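Local coordinates for protein dihydrodipicolinate synthase (Bacteroides thetaiotaomicron, PDB 4XKY) that probably acts as a tetrameric Schiff-base-forming aldolase of the DapA family, a dihydrodipicolinate synthase of lysine and diaminopimelate biosynthesis, at residues I119-Y122 with E123-P127. Sequence-based numbering, arbitrary orientation.
Sequences IEFY and EHLLP
L125 sets its CD2 methyl against two rings of the preceding turn, 3.9 Å from F121 CE2 and 4.0 Å from Y122 CE1, reaching both obliquely. Its CG stands anti to the backbone N (chi1 180°), which sends the branch alongside the rings on the buried side of helix 115-125. F121 and Y122 also pack on each other: CD2 of F121 lies 3.6 Å above the centre of the Y122 ring. The Y122 hydroxyl is hydrogen-bonded to S105 O, and its ring touches L133 and L135 of strand 133-137, so this helix face covers the barrel in a beta-alpha-beta unit of the TIM-barrel fold. Backbone bonds such as L126 N to Y122 O, 2.9 Å, hold this turn, and L126 folds its CG to 3.2 Å from that same carbonyl oxygen while its side chain touches L133 and N157. Trimming L126 to an alanine is likely to open a gap against L133 and N157 and strip part of the apolar cover from the Y122 carbonyl oxygen. The outer face is looser and polar. H124 lays one ring face over E120 O, 3.2 Å from the plane, and its NE2 makes only a weak bond to E120 OE1, 3.5 Å and bent to 133°, carboxylate and ring 45° apart; a ring of a neighbouring subunit meets this histidine. E123, extended beside I119, brings OE2 to 3.4 Å from I119 CG2, but its charge is matched by a salt bridge to R153. Apolar packing and an anchored hydroxyl thus fix the inner face, whereas the outer E120–H124 pair probably adds little hold.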
loop_
_atom_site.group_PDB
_atom_site.type_symbol
_atom_site.label_atom_id
_atom_site.label_comp_id
_atom_site.label_asym_id
_atom_site.label_seq_id
_atom_site.Cartn_x
_atom_site.Cartn_y
_atom_site.Cartn_z
ATOM N N ILE A 119 -19.005 0.441 -12.783
ATOM C CA ILE A 119 -20.325 0.765 -13.294
ATOM C C ILE A 119 -20.947 -0.506 -13.841
ATOM O O ILE A 119 -22.114 -0.798 -13.591
ATOM C CB ILE A 119 -20.258 1.875 -14.355
ATOM C CG1 ILE A 119 -19.918 3.204 -13.661
ATOM C CG2 ILE A 119 -21.571 1.979 -15.127
ATOM C CD1 ILE A 119 -19.318 4.261 -14.562
ATOM N N GLU A 120 -20.146 -1.281 -14.559
ATOM C CA GLU A 120 -20.666 -2.485 -15.204
ATOM C C GLU A 120 -21.017 -3.547 -14.158
ATOM O O GLU A 120 -21.949 -4.312 -14.353
ATOM C CB GLU A 120 -19.687 -3.045 -16.256
ATOM C CG GLU A 120 -18.721 -4.125 -15.745
ATOM C CD GLU A 120 -18.172 -5.041 -16.837
ATOM O OE1 GLU A 120 -18.847 -5.254 -17.870
ATOM O OE2 GLU A 120 -17.056 -5.572 -16.653
ATOM N N PHE A 121 -20.252 -3.607 -13.071
ATOM C CA PHE A 121 -20.558 -4.511 -11.969
ATOM C C PHE A 121 -21.981 -4.295 -11.481
ATOM O O PHE A 121 -22.762 -5.227 -11.394
ATOM C CB PHE A 121 -19.598 -4.310 -10.804
ATOM C CG PHE A 121 -19.914 -5.179 -9.638
ATOM C CD1 PHE A 121 -19.402 -6.457 -9.559
ATOM C CD2 PHE A 121 -20.765 -4.744 -8.648
ATOM C CE1 PHE A 121 -19.712 -7.281 -8.493
ATOM C CE2 PHE A 121 -21.088 -5.565 -7.587
ATOM C CZ PHE A 121 -20.566 -6.842 -7.505
ATOM N N TYR A 122 -22.306 -3.051 -11.163
ATOM C CA TYR A 122 -23.638 -2.709 -10.684
ATOM C C TYR A 122 -24.709 -2.825 -11.736
ATOM O O TYR A 122 -25.838 -3.201 -11.415
ATOM C CB TYR A 122 -23.623 -1.343 -10.005
ATOM C CG TYR A 122 -23.000 -1.531 -8.673
ATOM C CD1 TYR A 122 -23.694 -2.194 -7.666
ATOM C CD2 TYR A 122 -21.700 -1.147 -8.431
ATOM C CE1 TYR A 122 -23.116 -2.440 -6.445
ATOM C CE2 TYR A 122 -21.109 -1.381 -7.201
ATOM C CZ TYR A 122 -21.817 -2.040 -6.215
ATOM O OH TYR A 122 -21.251 -2.282 -4.978
ATOM N N GLU A 123 -24.361 -2.554 -12.995
ATOM C CA GLU A 123 -25.320 -2.752 -14.084
ATOM C C GLU A 123 -25.736 -4.214 -14.233
ATOM O O GLU A 123 -26.895 -4.492 -14.488
ATOM C CB GLU A 123 -24.813 -2.177 -15.413
ATOM C CG GLU A 123 -25.104 -0.684 -15.543
ATOM C CD GLU A 123 -24.508 -0.036 -16.786
ATOM O OE1 GLU A 123 -24.143 -0.753 -17.750
ATOM O OE2 GLU A 123 -24.410 1.211 -16.797
ATOM N N HIS A 124 -24.804 -5.144 -14.070
ATOM C CA HIS A 124 -25.139 -6.574 -14.083
ATOM C C HIS A 124 -25.801 -7.038 -12.772
ATOM O O HIS A 124 -26.610 -7.974 -12.777
ATOM C CB HIS A 124 -23.887 -7.417 -14.323
ATOM C CG HIS A 124 -23.216 -7.159 -15.642
ATOM N ND1 HIS A 124 -23.909 -6.821 -16.787
ATOM C CD2 HIS A 124 -21.912 -7.234 -16.004
ATOM C CE1 HIS A 124 -23.060 -6.677 -17.790
ATOM N NE2 HIS A 124 -21.842 -6.920 -17.341
ATOM N N LEU A 125 -25.448 -6.414 -11.645
ATOM C CA LEU A 125 -25.986 -6.862 -10.362
ATOM C C LEU A 125 -27.462 -6.455 -10.224
ATOM O O LEU A 125 -28.300 -7.260 -9.801
ATOM C CB LEU A 125 -25.163 -6.325 -9.178
ATOM C CG LEU A 125 -25.660 -6.740 -7.781
ATOM C CD1 LEU A 125 -25.612 -8.248 -7.579
ATOM C CD2 LEU A 125 -24.894 -6.022 -6.678
ATOM N N LEU A 126 -27.765 -5.208 -10.592
ATOM C CA LEU A 126 -29.057 -4.593 -10.254
ATOM C C LEU A 126 -30.296 -5.368 -10.710
ATOM O O LEU A 126 -31.202 -5.569 -9.916
ATOM C CB LEU A 126 -29.115 -3.130 -10.718
ATOM C CG LEU A 126 -28.340 -2.179 -9.790
ATOM C CD1 LEU A 126 -28.052 -0.869 -10.485
ATOM C CD2 LEU A 126 -29.084 -1.925 -8.494
ATOM N N PRO A 127 -30.328 -5.850 -11.966
ATOM C CA PRO A 127 -31.522 -6.617 -12.383
ATOM C C PRO A 127 -31.773 -7.879 -11.550
ATOM O O PRO A 127 -32.873 -8.408 -11.557
ATOM C CB PRO A 127 -31.201 -7.018 -13.839
ATOM C CG PRO A 127 -30.179 -6.035 -14.301
ATOM C CD PRO A 127 -29.381 -5.644 -13.078
#